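Local coordinates for protein rifin (Plasmodium falciparum, PDB 7JZI) that is a variant surface antigen, probably displayed on infected erythrocytes, where some rifins engage inhibitory receptors of host immune cells, at residues 19-31 and 47-59. Sequence-based numbering, arbitrary orientation.
Sequences GDIHGMKIVIEGL and FVQNSHYTEVTGL. Unlike the reference sequence in segment 47-59: Gln-49 (reference Asn).
Tyr-53 lays one face of its ring over the backbone of helix 8-33 at Gly-23 and Met-24, with the Gly-23 O 3.9 Å from the Tyr-53 CD1. The contact belongs to the helical part of the rifin ectodomain that is probably its variable region, where the turn between helices 43-50 and 56-70, with the adjoining helix ends, packs against helix 8-33. Gly-23 has no side chain to hold the phenol off, and a chi1 of 79°, with CG between the backbone N and the carbonyl carbon, turns the Tyr-53 ring toward helix 8-33. The carboxylate of Asp-20 reaches the edge of this ring, its plane turned 69° from it. Met-24 runs alongside Tyr-53 in the opposite direction. Its CG, anti to the backbone N, lies 3.7 Å from the Tyr-53 CB, and its SD makes an oblique Met-aromatic contact with Phe-47, 4.9 Å from the ring centroid. A bend at chi3 (111°) carries the methyl on to the backbone of helix 43-50, where the Met-24 CE meets the Val-48 CA at 3.5 Å. No hydrogen bond joins the two segments, so packing carries the contact. One turn further along, Val-27 CG2 meets Val-56 CG1 at 4.2 Å. Helix 101-127 also packs on this part of the first helix, with Ala-116 touching Val-27 and Leu-109 touching Leu-31. Leu-31 and Leu-59 meet tip to tip, the Leu-31 CD1 3.5 Å from the Leu-59 CD1.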
ATOM      1  N   GLY B  19      -4.302  19.057 -26.499  1.00192.34           N
ATOM      2  CA  GLY B  19      -3.703  17.799 -26.101  1.00183.04           C
ATOM      3  C   GLY B  19      -3.418  17.718 -24.618  1.00182.00           C
ATOM      4  O   GLY B  19      -3.573  16.655 -24.021  1.00181.94           O
ATOM      5  N   ASP B  20      -3.063  18.840 -23.989  1.00183.93           N
ATOM      6  CA  ASP B  20      -2.882  18.828 -22.539  1.00180.90           C
ATOM      7  C   ASP B  20      -4.202  18.567 -21.825  1.00178.95           C
ATOM      8  O   ASP B  20      -4.311  17.647 -20.988  1.00181.99           O
ATOM      9  CB  ASP B  20      -2.294  20.160 -22.074  1.00179.17           C
ATOM     10  CG  ASP B  20      -0.800  20.244 -22.281  1.00174.16           C
ATOM     11  OD1 ASP B  20      -0.196  19.240 -22.710  1.00172.94           O
ATOM     12  OD2 ASP B  20      -0.231  21.325 -22.015  1.00172.71           O
ATOM     13  N   ILE B  21      -5.224  19.366 -22.156  1.00173.25           N
ATOM     14  CA  ILE B  21      -6.499  19.213 -21.464  1.00164.40           C
ATOM     15  C   ILE B  21      -7.087  17.831 -21.686  1.00164.02           C
ATOM     16  O   ILE B  21      -7.670  17.251 -20.773  1.00164.49           O
ATOM     17  CB  ILE B  21      -7.500  20.321 -21.861  1.00157.87           C
ATOM     18  CG1 ILE B  21      -7.801  20.334 -23.368  1.00158.66           C
ATOM     19  CG2 ILE B  21      -7.001  21.667 -21.393  1.00153.16           C
ATOM     20  CD1 ILE B  21      -9.019  19.526 -23.802  1.00146.07           C
ATOM     21  N   HIS B  22      -6.961  17.275 -22.875  1.00164.68           N
ATOM     22  CA  HIS B  22      -7.520  15.953 -23.061  1.00170.51           C
ATOM     23  C   HIS B  22      -6.636  14.864 -22.469  1.00170.64           C
ATOM     24  O   HIS B  22      -7.163  13.840 -22.033  1.00167.35           O
ATOM     25  CB  HIS B  22      -7.926  15.761 -24.525  1.00179.12           C
ATOM     26  CG  HIS B  22      -8.560  14.436 -24.826  1.00178.45           C
ATOM     27  ND1 HIS B  22      -8.939  13.532 -23.862  1.00169.91           N
ATOM     28  CD2 HIS B  22      -9.066  13.941 -25.975  1.00177.69           C
ATOM     29  CE1 HIS B  22      -9.494  12.478 -24.416  1.00164.22           C
ATOM     30  NE2 HIS B  22      -9.597  12.708 -25.708  1.00171.69           N
ATOM     31  N   GLY B  23      -5.306  14.982 -22.538  1.00178.49           N
ATOM     32  CA  GLY B  23      -4.468  13.959 -21.941  1.00166.85           C
ATOM     33  C   GLY B  23      -4.668  13.808 -20.446  1.00163.43           C
ATOM     34  O   GLY B  23      -4.437  12.728 -19.901  1.00154.88           O
ATOM     35  N   MET B  24      -5.071  14.883 -19.755  1.00168.66           N
ATOM     36  CA  MET B  24      -5.293  14.739 -18.313  1.00161.44           C
ATOM     37  C   MET B  24      -6.568  13.975 -17.926  1.00154.16           C
ATOM     38  O   MET B  24      -6.595  13.373 -16.844  1.00153.55           O
ATOM     39  CB  MET B  24      -5.284  16.096 -17.620  1.00159.64           C
ATOM     40  CG  MET B  24      -4.949  15.943 -16.134  1.00156.71           C
ATOM     41  SD  MET B  24      -4.555  17.454 -15.254  1.00159.94           S
ATOM     42  CE  MET B  24      -5.999  17.547 -14.211  1.00150.34           C
ATOM     43  N   LYS B  25      -7.651  14.053 -18.714  1.00146.53           N
ATOM     44  CA  LYS B  25      -8.916  13.444 -18.276  1.00142.56           C
ATOM     45  C   LYS B  25      -8.826  11.919 -18.106  1.00142.23           C
ATOM     46  O   LYS B  25      -9.283  11.372 -17.084  1.00141.28           O
ATOM     47  CB  LYS B  25     -10.048  13.818 -19.238  1.00139.06           C
ATOM     48  CG  LYS B  25      -9.933  15.226 -19.782  1.00146.31           C
ATOM     49  CD  LYS B  25     -11.300  15.747 -20.173  1.00132.84           C
ATOM     50  CE  LYS B  25     -11.196  17.084 -20.847  1.00132.54           C
ATOM     51  NZ  LYS B  25     -10.972  16.964 -22.282  1.00143.97           N
ATOM     52  N   ILE B  26      -8.288  11.209 -19.102  1.00146.62           N
ATOM     53  CA  ILE B  26      -8.141   9.762 -18.963  1.00151.31           C
ATOM     54  C   ILE B  26      -7.332   9.414 -17.708  1.00145.98           C
ATOM     55  O   ILE B  26      -7.631   8.438 -17.001  1.00149.25           O
ATOM     56  CB  ILE B  26      -7.576   9.150 -20.267  1.00149.24           C
ATOM     57  CG1 ILE B  26      -6.202   9.706 -20.664  1.00140.31           C
ATOM     58  CG2 ILE B  26      -8.564   9.258 -21.453  1.00154.48           C
ATOM     59  CD1 ILE B  26      -5.768   9.153 -22.088  1.00141.98           C
ATOM     60  N   VAL B  27      -6.303  10.199 -17.389  1.00140.70           N
ATOM     61  CA  VAL B  27      -5.546   9.817 -16.203  1.00137.16           C
ATOM     62  C   VAL B  27      -6.247  10.243 -14.913  1.00128.65           C
ATOM     63  O   VAL B  27      -6.022   9.628 -13.865  1.00135.46           O
ATOM     64  CB  VAL B  27      -4.099  10.354 -16.247  1.00140.33           C
ATOM     65  CG1 VAL B  27      -3.367   9.921 -17.530  1.00145.49           C
ATOM     66  CG2 VAL B  27      -4.034  11.859 -16.087  1.00145.71           C
ATOM     67  N   ILE B  28      -7.142  11.237 -14.943  1.00130.41           N
ATOM     68  CA  ILE B  28      -7.960  11.429 -13.739  1.00126.71           C
ATOM     69  C   ILE B  28      -8.878  10.232 -13.527  1.00133.46           C
ATOM     70  O   ILE B  28      -9.146   9.836 -12.382  1.00128.58           O
ATOM     71  CB  ILE B  28      -8.701  12.790 -13.698  1.00126.58           C
ATOM     72  CG1 ILE B  28      -9.748  13.059 -14.793  1.00133.94           C
ATOM     73  CG2 ILE B  28      -7.720  13.950 -13.608  1.00134.13           C
ATOM     74  CD1 ILE B  28     -11.158  12.536 -14.495  1.00145.01           C
ATOM     75  N   GLU B  29      -9.377   9.641 -14.617  1.00145.85           N
ATOM     76  CA  GLU B  29     -10.063   8.356 -14.500  1.00137.73           C
ATOM     77  C   GLU B  29      -9.151   7.348 -13.816  1.00133.70           C
ATOM     78  O   GLU B  29      -9.584   6.593 -12.934  1.00133.49           O
ATOM     79  CB  GLU B  29     -10.492   7.840 -15.878  1.00139.05           C
ATOM     80  CG  GLU B  29     -11.113   8.872 -16.813  1.00157.47           C
ATOM     81  CD  GLU B  29     -12.613   9.007 -16.630  1.00160.20           C
ATOM     82  OE1 GLU B  29     -13.053  10.009 -16.026  1.00155.36           O
ATOM     83  OE2 GLU B  29     -13.352   8.108 -17.085  1.00150.77           O
ATOM     84  N   GLY B  30      -7.874   7.345 -14.205  1.00128.89           N
ATOM     85  CA  GLY B  30      -6.917   6.432 -13.591  1.00130.20           C
ATOM     86  C   GLY B  30      -6.745   6.654 -12.095  1.00124.26           C
ATOM     87  O   GLY B  30      -6.671   5.695 -11.317  1.00117.50           O
ATOM     88  N   LEU B  31      -6.701   7.922 -11.667  1.00127.58           N
ATOM     89  CA  LEU B  31      -6.456   8.210 -10.252  1.00119.50           C
ATOM     90  C   LEU B  31      -7.679   7.940  -9.396  1.00125.35           C
ATOM     91  O   LEU B  31      -7.552   7.491  -8.251  1.00123.29           O
ATOM     92  CB  LEU B  31      -6.050   9.670 -10.019  1.00113.50           C
ATOM     93  CG  LEU B  31      -4.775  10.414 -10.430  1.00119.29           C
ATOM     94  CD1 LEU B  31      -3.624   9.438 -10.308  1.00130.19           C
ATOM     95  CD2 LEU B  31      -4.789  11.128 -11.769  1.00134.79           C
ATOM     96  N   PHE B  47      -3.445  17.921  -7.747  1.00141.18           N
ATOM     97  CA  PHE B  47      -2.942  17.595  -9.101  1.00141.15           C
ATOM     98  C   PHE B  47      -3.922  18.163 -10.113  1.00142.51           C
ATOM     99  O   PHE B  47      -3.490  18.755 -11.114  1.00144.41           O
ATOM    100  CB  PHE B  47      -2.858  16.085  -9.292  1.00134.42           C
ATOM    101  CG  PHE B  47      -2.295  15.646 -10.618  1.00132.00           C
ATOM    102  CD1 PHE B  47      -0.927  15.573 -10.812  1.00141.68           C
ATOM    103  CD2 PHE B  47      -3.132  15.299 -11.664  1.00131.47           C
ATOM    104  CE1 PHE B  47      -0.406  15.166 -12.028  1.00149.53           C
ATOM    105  CE2 PHE B  47      -2.611  14.896 -12.880  1.00143.66           C
ATOM    106  CZ  PHE B  47      -1.251  14.831 -13.058  1.00139.77           C
ATOM    107  N   VAL B  48      -5.210  17.995  -9.838  1.00136.94           N
ATOM    108  CA  VAL B  48      -6.199  18.444 -10.853  1.00146.13           C
ATOM    109  C   VAL B  48      -6.104  19.963 -11.019  1.00158.48           C
ATOM    110  O   VAL B  48      -6.176  20.424 -12.169  1.00168.87           O
ATOM    111  CB  VAL B  48      -7.624  17.923 -10.593  1.00144.17           C
ATOM    112  CG1 VAL B  48      -7.641  16.418 -10.394  1.00140.22           C
ATOM    113  CG2 VAL B  48      -8.336  18.628  -9.452  1.00143.85           C
ATOM    114  N   GLN B  49      -5.935  20.709  -9.923  1.00155.56           N
ATOM    115  CA  GLN B  49      -5.788  22.188 -10.015  1.00152.94           C
ATOM    116  C   GLN B  49      -4.490  22.595 -10.721  1.00156.99           C
ATOM    117  O   GLN B  49      -4.527  23.591 -11.458  1.00169.20           O
ATOM    118  CB  GLN B  49      -5.998  22.874  -8.667  1.00 30.00           C
ATOM    119  CG  GLN B  49      -7.419  22.727  -8.147  1.00 30.00           C
ATOM    120  CD  GLN B  49      -7.694  23.625  -6.966  1.00 30.00           C
ATOM    121  OE1 GLN B  49      -6.853  24.425  -6.561  1.00 30.00           O
ATOM    122  NE2 GLN B  49      -8.887  23.501  -6.405  1.00 30.00           N
ATOM    123  N   ASN B  50      -3.383  21.886 -10.504  1.00149.90           N
ATOM    124  CA  ASN B  50      -2.093  22.358 -11.079  1.00147.14           C
ATOM    125  C   ASN B  50      -1.788  21.791 -12.478  1.00159.72           C
ATOM    126  O   ASN B  50      -0.773  22.233 -13.040  1.00164.38           O
ATOM    127  CB  ASN B  50      -0.952  22.246 -10.068  1.00149.45           C
ATOM    128  CG  ASN B  50      -1.157  23.115  -8.848  1.00150.14           C
ATOM    129  OD1 ASN B  50      -2.168  23.802  -8.732  1.00150.28           O
ATOM    130  ND2 ASN B  50      -0.202  23.092  -7.935  1.00141.48           N
ATOM    131  N   SER B  51      -2.599  20.879 -13.029  1.00163.64           N
ATOM    132  CA  SER B  51      -2.422  20.367 -14.424  1.00165.00           C
ATOM    133  C   SER B  51      -1.156  19.515 -14.572  1.00164.60           C
ATOM    134  O   SER B  51      -1.049  18.572 -13.788  1.00163.00           O
ATOM    135  CB  SER B  51      -2.482  21.476 -15.445  1.00169.87           C
ATOM    136  OG  SER B  51      -2.597  20.953 -16.760  1.00170.89           O
ATOM    137  N   HIS B  52      -0.303  19.760 -15.587  1.00174.38           N
ATOM    138  CA  HIS B  52       0.991  19.060 -15.697  1.00165.93           C
ATOM    139  C   HIS B  52       0.840  17.537 -15.580  1.00170.74           C
ATOM    140  O   HIS B  52       1.531  16.869 -14.806  1.00173.67           O
ATOM    141  CB  HIS B  52       2.007  19.611 -14.681  1.00158.28           C
ATOM    142  CG  HIS B  52       1.623  19.420 -13.240  1.00159.36           C
ATOM    143  ND1 HIS B  52       1.317  20.474 -12.407  1.00158.30           N
ATOM    144  CD2 HIS B  52       1.523  18.303 -12.480  1.00158.77           C
ATOM    145  CE1 HIS B  52       1.033  20.013 -11.202  1.00158.68           C
ATOM    146  NE2 HIS B  52       1.150  18.698 -11.220  1.00157.50           N
ATOM    147  N   TYR B  53      -0.034  16.985 -16.429  1.00167.79           N
ATOM    148  CA  TYR B  53      -0.470  15.593 -16.298  1.00163.24           C
ATOM    149  C   TYR B  53       0.695  14.594 -16.269  1.00161.26           C
ATOM    150  O   TYR B  53       0.704  13.688 -15.425  1.00163.30           O
ATOM    151  CB  TYR B  53      -1.532  15.319 -17.373  1.00160.04           C
ATOM    152  CG  TYR B  53      -1.063  15.049 -18.784  1.00164.12           C
ATOM    153  CD1 TYR B  53      -0.699  13.778 -19.184  1.00157.21           C
ATOM    154  CD2 TYR B  53      -0.941  16.087 -19.706  1.00171.03           C
ATOM    155  CE1 TYR B  53      -0.263  13.541 -20.479  1.00161.71           C
ATOM    156  CE2 TYR B  53      -0.511  15.859 -20.987  1.00171.45           C
ATOM    157  CZ  TYR B  53      -0.182  14.587 -21.375  1.00169.64           C
ATOM    158  OH  TYR B  53       0.246  14.377 -22.663  1.00170.91           O
ATOM    159  N   THR B  54       1.738  14.800 -17.083  1.00159.67           N
ATOM    160  CA  THR B  54       2.800  13.802 -17.155  1.00163.04           C
ATOM    161  C   THR B  54       3.708  13.818 -15.934  1.00167.86           C
ATOM    162  O   THR B  54       4.713  13.101 -15.925  1.00159.85           O
ATOM    163  CB  THR B  54       3.635  13.932 -18.444  1.00166.95           C
ATOM    164  OG1 THR B  54       4.849  13.156 -18.332  1.00195.92           O
ATOM    165  CG2 THR B  54       3.850  15.398 -18.982  1.00163.20           C
ATOM    166  N   GLU B  55       3.373  14.589 -14.896  1.00168.79           N
ATOM    167  CA  GLU B  55       3.991  14.395 -13.593  1.00163.37           C
ATOM    168  C   GLU B  55       3.322  13.288 -12.783  1.00160.19           C
ATOM    169  O   GLU B  55       3.565  13.224 -11.581  1.00160.62           O
ATOM    170  CB  GLU B  55       3.971  15.707 -12.803  1.00163.58           C
ATOM    171  CG  GLU B  55       4.500  16.932 -13.537  1.00160.54           C
ATOM    172  CD  GLU B  55       4.853  18.066 -12.593  1.00160.63           C
ATOM    173  OE1 GLU B  55       4.194  18.210 -11.550  1.00156.44           O
ATOM    174  OE2 GLU B  55       5.782  18.833 -12.915  1.00159.95           O
ATOM    175  N   VAL B  56       2.481  12.446 -13.397  1.00150.85           N
ATOM    176  CA  VAL B  56       1.710  11.473 -12.616  1.00143.79           C
ATOM    177  C   VAL B  56       2.597  10.481 -11.873  1.00143.31           C
ATOM    178  O   VAL B  56       2.253  10.049 -10.765  1.00141.64           O
ATOM    179  CB  VAL B  56       0.702  10.716 -13.500  1.00140.71           C
ATOM    180  CG1 VAL B  56      -0.561  11.527 -13.688  1.00142.76           C
ATOM    181  CG2 VAL B  56       1.324  10.372 -14.830  1.00141.94           C
ATOM    182  N   THR B  57       3.748  10.108 -12.438  1.00136.61           N
ATOM    183  CA  THR B  57       4.599   9.186 -11.698  1.00142.82           C
ATOM    184  C   THR B  57       5.107   9.837 -10.422  1.00143.82           C
ATOM    185  O   THR B  57       5.369   9.141  -9.431  1.00144.11           O
ATOM    186  CB  THR B  57       5.786   8.750 -12.558  1.00141.69           C
ATOM    187  OG1 THR B  57       6.774   9.792 -12.543  1.00148.06           O
ATOM    188  CG2 THR B  57       5.343   8.488 -13.986  1.00121.26           C
ATOM    189  N   GLY B  58       5.178  11.172 -10.403  1.00139.71           N
ATOM    190  CA  GLY B  58       5.424  11.869  -9.155  1.00140.79           C
ATOM    191  C   GLY B  58       4.371  11.568  -8.118  1.00135.13           C
ATOM    192  O   GLY B  58       4.677  11.115  -7.004  1.00140.04           O
ATOM    193  N   LEU B  59       3.110  11.675  -8.531  1.00137.18           N
ATOM    194  CA  LEU B  59       2.001  11.388  -7.647  1.00135.33           C
ATOM    195  C   LEU B  59       2.192  10.010  -7.044  1.00129.39           C
ATOM    196  O   LEU B  59       1.765   9.758  -5.913  1.00122.70           O
ATOM    197  CB  LEU B  59       0.703  11.493  -8.449  1.00120.52           C
ATOM    198  CG  LEU B  59      -0.591  11.993  -7.812  1.00115.79           C
ATOM    199  CD1 LEU B  59      -1.695  12.006  -8.852  1.00127.90           C
ATOM    200  CD2 LEU B  59      -0.975  11.121  -6.644  1.00127.59           C
TER